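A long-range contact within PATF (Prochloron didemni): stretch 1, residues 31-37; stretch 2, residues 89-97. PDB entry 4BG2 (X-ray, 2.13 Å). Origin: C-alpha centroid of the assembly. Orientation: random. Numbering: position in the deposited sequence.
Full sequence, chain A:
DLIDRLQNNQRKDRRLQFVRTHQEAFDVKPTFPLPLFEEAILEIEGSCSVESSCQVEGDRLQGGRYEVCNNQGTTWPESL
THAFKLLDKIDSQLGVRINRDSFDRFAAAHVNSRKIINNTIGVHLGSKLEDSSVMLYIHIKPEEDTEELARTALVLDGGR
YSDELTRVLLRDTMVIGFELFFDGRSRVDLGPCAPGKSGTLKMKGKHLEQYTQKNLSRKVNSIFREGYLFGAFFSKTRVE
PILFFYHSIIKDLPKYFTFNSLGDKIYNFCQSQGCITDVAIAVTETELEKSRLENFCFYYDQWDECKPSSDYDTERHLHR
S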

ATOM      1  N   THR A  31      -2.428  20.002   0.440  1.00 42.47           N
ATOM      2  CA  THR A  31      -1.066  20.364   0.105  1.00 42.95           C
ATOM      3  C   THR A  31      -0.584  19.544  -1.100  1.00 39.54           C
ATOM      4  O   THR A  31      -0.999  18.402  -1.291  1.00 36.04           O
ATOM      5  CB  THR A  31      -0.166  20.063   1.327  1.00 44.49           C
ATOM      6  OG1 THR A  31      -0.700  20.749   2.469  1.00 46.97           O
ATOM      7  CG2 THR A  31       1.273  20.487   1.111  1.00 45.48           C
ATOM      8  N   PHE A  32       0.278  20.147  -1.907  1.00 40.02           N
ATOM      9  CA  PHE A  32       1.014  19.441  -2.938  1.00 39.85           C
ATOM     10  C   PHE A  32       1.502  18.111  -2.379  1.00 38.75           C
ATOM     11  O   PHE A  32       2.062  18.089  -1.281  1.00 41.25           O
ATOM     12  CB  PHE A  32       2.229  20.269  -3.372  1.00 42.09           C
ATOM     13  CG  PHE A  32       2.978  19.670  -4.505  1.00 41.90           C
ATOM     14  CD1 PHE A  32       4.000  18.757  -4.287  1.00 41.92           C
ATOM     15  CD2 PHE A  32       2.631  19.992  -5.801  1.00 44.43           C
ATOM     16  CE1 PHE A  32       4.667  18.168  -5.358  1.00 43.38           C
ATOM     17  CE2 PHE A  32       3.298  19.422  -6.871  1.00 46.07           C
ATOM     18  CZ  PHE A  32       4.317  18.510  -6.654  1.00 43.35           C
ATOM     19  N   PRO A  33       1.327  17.002  -3.126  1.00 36.12           N
ATOM     20  CA  PRO A  33       0.803  16.825  -4.473  1.00 36.07           C
ATOM     21  C   PRO A  33      -0.650  16.331  -4.549  1.00 34.41           C
ATOM     22  O   PRO A  33      -1.068  15.773  -5.578  1.00 34.59           O
ATOM     23  CB  PRO A  33       1.717  15.745  -5.023  1.00 35.46           C
ATOM     24  CG  PRO A  33       1.895  14.849  -3.832  1.00 36.39           C
ATOM     25  CD  PRO A  33       1.843  15.723  -2.609  1.00 36.71           C
ATOM     26  N   LEU A  34      -1.435  16.595  -3.519  1.00 33.32           N
ATOM     27  CA  LEU A  34      -2.796  16.070  -3.468  1.00 34.21           C
ATOM     28  C   LEU A  34      -3.734  16.548  -4.577  1.00 32.29           C
ATOM     29  O   LEU A  34      -4.398  15.724  -5.200  1.00 32.86           O
ATOM     30  CB  LEU A  34      -3.391  16.314  -2.091  1.00 37.65           C
ATOM     31  CG  LEU A  34      -4.647  15.556  -1.671  1.00 42.46           C
ATOM     32  CD1 LEU A  34      -4.746  14.160  -2.285  1.00 43.06           C
ATOM     33  CD2 LEU A  34      -4.654  15.467  -0.141  1.00 44.49           C
ATOM     34  N   PRO A  35      -3.793  17.858  -4.854  1.00 33.53           N
ATOM     35  CA  PRO A  35      -4.575  18.255  -6.042  1.00 33.81           C
ATOM     36  C   PRO A  35      -4.183  17.556  -7.338  1.00 33.18           C
ATOM     37  O   PRO A  35      -5.057  17.102  -8.079  1.00 33.94           O
ATOM     38  CB  PRO A  35      -4.324  19.768  -6.146  1.00 35.86           C
ATOM     39  CG  PRO A  35      -4.030  20.194  -4.750  1.00 36.57           C
ATOM     40  CD  PRO A  35      -3.298  19.035  -4.107  1.00 34.38           C
ATOM     41  N   LEU A  36      -2.884  17.468  -7.619  1.00 34.72           N
ATOM     42  CA  LEU A  36      -2.389  16.731  -8.796  1.00 34.08           C
ATOM     43  C   LEU A  36      -2.819  15.258  -8.762  1.00 31.52           C
ATOM     44  O   LEU A  36      -3.180  14.683  -9.790  1.00 32.08           O
ATOM     45  CB  LEU A  36      -0.857  16.771  -8.870  1.00 36.13           C
ATOM     46  CG  LEU A  36      -0.165  17.980  -9.499  1.00 39.69           C
ATOM     47  CD1 LEU A  36       1.334  17.890  -9.253  1.00 39.76           C
ATOM     48  CD2 LEU A  36      -0.463  18.031 -10.993  1.00 41.95           C
ATOM     49  N   PHE A  37      -2.753  14.635  -7.588  1.00 28.48           N
ATOM     50  CA  PHE A  37      -3.124  13.244  -7.479  1.00 26.94           C
ATOM     51  C   PHE A  37      -4.597  13.009  -7.817  1.00 27.60           C
ATOM     52  O   PHE A  37      -4.954  12.039  -8.512  1.00 27.47           O
ATOM     53  CB  PHE A  37      -2.850  12.746  -6.076  1.00 26.70           C
ATOM     54  CG  PHE A  37      -3.124  11.307  -5.913  1.00 25.23           C
ATOM     55  CD1 PHE A  37      -2.347  10.359  -6.584  1.00 25.02           C
ATOM     56  CD2 PHE A  37      -4.178  10.875  -5.137  1.00 26.08           C
ATOM     57  CE1 PHE A  37      -2.591   9.014  -6.431  1.00 24.22           C
ATOM     58  CE2 PHE A  37      -4.432   9.525  -4.994  1.00 24.49           C
ATOM     59  CZ  PHE A  37      -3.642   8.603  -5.642  1.00 23.37           C
TER
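Stretch 2 89-97: KIDSQLGVR

The centre of this contact is the ring of F32, which reaches from a loop just ahead of a helix into the bend where stretch 2 leaves its own helix. With chi1 near t, the ring extends far enough to meet three residues of stretch 2 at once. Its CE1 lies 3.9 Å from CG2 of V96 and 4.3 Å from CG2 of I90, two branched side chains brought to the same ring by the turn in the chain between them. F32 loses more surface to the other stretch than any other residue here, so the first rule to read is that one well-placed aromatic can organise a small contact.

Next to it, P33 and L36 carry the apolar patch along I90. P33 follows a cis peptide bond and takes the N-cap position of the helix that begins at L34; its CB packs 4.1 Å from CG1 of I90, and these two residues also make the closest backbone approach, 7.0 Å between CA of P33 and CA of I90. Four residues on from F32, now within the helix, L36 also points toward stretch 2, and its CD1 stands 4.5 Å from the same CG1 of I90. L34, P35 and F37 make no contact with stretch 2, as expected when a helix offers a single side to its partner. The pairing of P33 with I90 and L36 with K89 means that the two chains run in opposite senses past each other.

Stretch 2 is helical through I90 and D91, then turns. The amide N of Q93 bonds back to O of I90 at 3.1 Å, and a type II beta turn from Q93 to V96 follows, with N of V96 3.2 Å from O of Q93. G95 holds a positive phi, where a side chain would be jammed against the preceding carbonyl. The turn leaves L94 and G95 out of reach and returns V96 to the F32 ring.

Toward the polar edge, Q93 lays its aliphatic part on the aromatic: CG sits 3.7 Å from the centroid of the F32 ring, 23° off the normal, a CH-pi contact over one face, while CB comes within 3.4 Å of CZ of F32. Near the ring plane, O of I90 lies 4.1 Å from CZ of F32. At the other margin, K89 uses its methylenes, CD lying 3.8 Å from CD2 of L36, and then leads its amine away. No hydrogen bond joins the stretches; long polar residues border the patch by lending it their carbon.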

ATOM      1  N   LYS A  89       4.658  15.043 -13.566  1.00 42.04           N
ATOM      2  CA  LYS A  89       4.050  16.219 -12.943  1.00 46.34           C
ATOM      3  C   LYS A  89       4.724  16.599 -11.604  1.00 44.79           C
ATOM      4  O   LYS A  89       4.997  17.766 -11.340  1.00 49.77           O
ATOM      5  CB  LYS A  89       2.538  16.023 -12.793  1.00 48.54           C
ATOM      6  CG  LYS A  89       1.869  15.795 -14.144  1.00 52.09           C
ATOM      7  CD  LYS A  89       0.488  16.408 -14.307  1.00 55.15           C
ATOM      8  CE  LYS A  89       0.309  16.894 -15.739  1.00 59.82           C
ATOM      9  NZ  LYS A  89      -0.934  17.701 -15.826  1.00 64.26           N
ATOM     10  N   ILE A  90       5.079  15.620 -10.800  1.00 42.16           N
ATOM     11  CA  ILE A  90       5.662  15.905  -9.491  1.00 43.06           C
ATOM     12  C   ILE A  90       7.100  16.415  -9.599  1.00 46.80           C
ATOM     13  O   ILE A  90       7.498  17.328  -8.881  1.00 45.74           O
ATOM     14  CB  ILE A  90       5.534  14.673  -8.577  1.00 41.22           C
ATOM     15  CG1 ILE A  90       4.054  14.503  -8.211  1.00 39.73           C
ATOM     16  CG2 ILE A  90       6.387  14.810  -7.322  1.00 43.60           C
ATOM     17  CD1 ILE A  90       3.698  13.149  -7.663  1.00 38.66           C
ATOM     18  N   ASP A  91       7.876  15.814 -10.483  1.00 49.45           N
ATOM     19  CA  ASP A  91       9.288  16.163 -10.612  1.00 54.80           C
ATOM     20  C   ASP A  91       9.443  17.621 -11.022  1.00 60.94           C
ATOM     21  O   ASP A  91      10.310  18.326 -10.494  1.00 67.27           O
ATOM     22  CB  ASP A  91       9.989  15.249 -11.616  1.00 54.83           C
ATOM     23  CG  ASP A  91      11.245  14.613 -11.048  1.00 56.20           C
ATOM     24  OD1 ASP A  91      11.993  15.280 -10.293  1.00 58.60           O
ATOM     25  OD2 ASP A  91      11.503  13.437 -11.382  1.00 61.12           O
ATOM     26  N   SER A  92       8.572  18.086 -11.919  1.00 62.48           N
ATOM     27  CA  SER A  92       8.635  19.459 -12.385  1.00 64.55           C
ATOM     28  C   SER A  92       8.311  20.515 -11.317  1.00 65.91           C
ATOM     29  O   SER A  92       8.424  21.713 -11.584  1.00 65.82           O
ATOM     30  CB  SER A  92       7.739  19.663 -13.610  1.00 66.76           C
ATOM     31  OG  SER A  92       6.489  19.061 -13.451  1.00 66.74           O
ATOM     32  N   GLN A  93       7.924  20.086 -10.122  1.00 62.29           N
ATOM     33  CA  GLN A  93       7.720  20.995  -8.998  1.00 64.97           C
ATOM     34  C   GLN A  93       9.051  21.418  -8.396  1.00 65.78           C
ATOM     35  O   GLN A  93       9.888  20.574  -8.065  1.00 63.50           O
ATOM     36  CB  GLN A  93       6.891  20.305  -7.915  1.00 66.99           C
ATOM     37  CG  GLN A  93       6.367  21.235  -6.833  1.00 71.44           C
ATOM     38  CD  GLN A  93       5.427  22.286  -7.374  1.00 75.49           C
ATOM     39  OE1 GLN A  93       4.866  22.140  -8.465  1.00 75.20           O
ATOM     40  NE2 GLN A  93       5.236  23.353  -6.604  1.00 80.18           N
ATOM     41  N   LEU A  94       9.245  22.726  -8.252  1.00 70.18           N
ATOM     42  CA  LEU A  94      10.455  23.264  -7.624  1.00 70.13           C
ATOM     43  C   LEU A  94      10.538  22.785  -6.178  1.00 67.22           C
ATOM     44  O   LEU A  94       9.535  22.775  -5.449  1.00 64.12           O
ATOM     45  CB  LEU A  94      10.483  24.796  -7.659  1.00 74.05           C
ATOM     46  CG  LEU A  94      11.754  25.421  -7.049  1.00 78.88           C
ATOM     47  CD1 LEU A  94      12.951  25.234  -7.975  1.00 80.91           C
ATOM     48  CD2 LEU A  94      11.577  26.893  -6.712  1.00 82.73           C
ATOM     49  N   GLY A  95      11.742  22.386  -5.782  1.00 65.50           N
ATOM     50  CA  GLY A  95      11.995  21.947  -4.429  1.00 65.24           C
ATOM     51  C   GLY A  95      11.702  20.485  -4.241  1.00 63.03           C
ATOM     52  O   GLY A  95      11.822  19.982  -3.130  1.00 62.75           O
ATOM     53  N   VAL A  96      11.311  19.805  -5.321  1.00 61.45           N
ATOM     54  CA  VAL A  96      11.010  18.388  -5.276  1.00 57.21           C
ATOM     55  C   VAL A  96      12.052  17.652  -6.108  1.00 57.70           C
ATOM     56  O   VAL A  96      12.382  18.050  -7.208  1.00 56.96           O
ATOM     57  CB  VAL A  96       9.585  18.058  -5.788  1.00 53.96           C
ATOM     58  CG1 VAL A  96       9.434  16.567  -6.027  1.00 50.51           C
ATOM     59  CG2 VAL A  96       8.537  18.540  -4.796  1.00 52.00           C
ATOM     60  N   ARG A  97      12.562  16.570  -5.548  1.00 55.50           N
ATOM     61  CA  ARG A  97      13.552  15.771  -6.206  1.00 56.45           C
ATOM     62  C   ARG A  97      13.119  14.317  -6.038  1.00 52.84           C
ATOM     63  O   ARG A  97      12.761  13.884  -4.927  1.00 48.10           O
ATOM     64  CB  ARG A  97      14.906  16.035  -5.577  1.00 62.59           C
ATOM     65  CG  ARG A  97      16.030  15.274  -6.226  1.00 68.99           C
ATOM     66  CD  ARG A  97      17.353  15.915  -5.874  1.00 74.02           C
ATOM     67  NE  ARG A  97      18.482  15.103  -6.292  1.00 77.98           N
ATOM     68  CZ  ARG A  97      19.723  15.566  -6.370  1.00 82.31           C
ATOM     69  NH1 ARG A  97      19.989  16.833  -6.070  1.00 84.90           N
ATOM     70  NH2 ARG A  97      20.699  14.756  -6.753  1.00 84.70           N
TER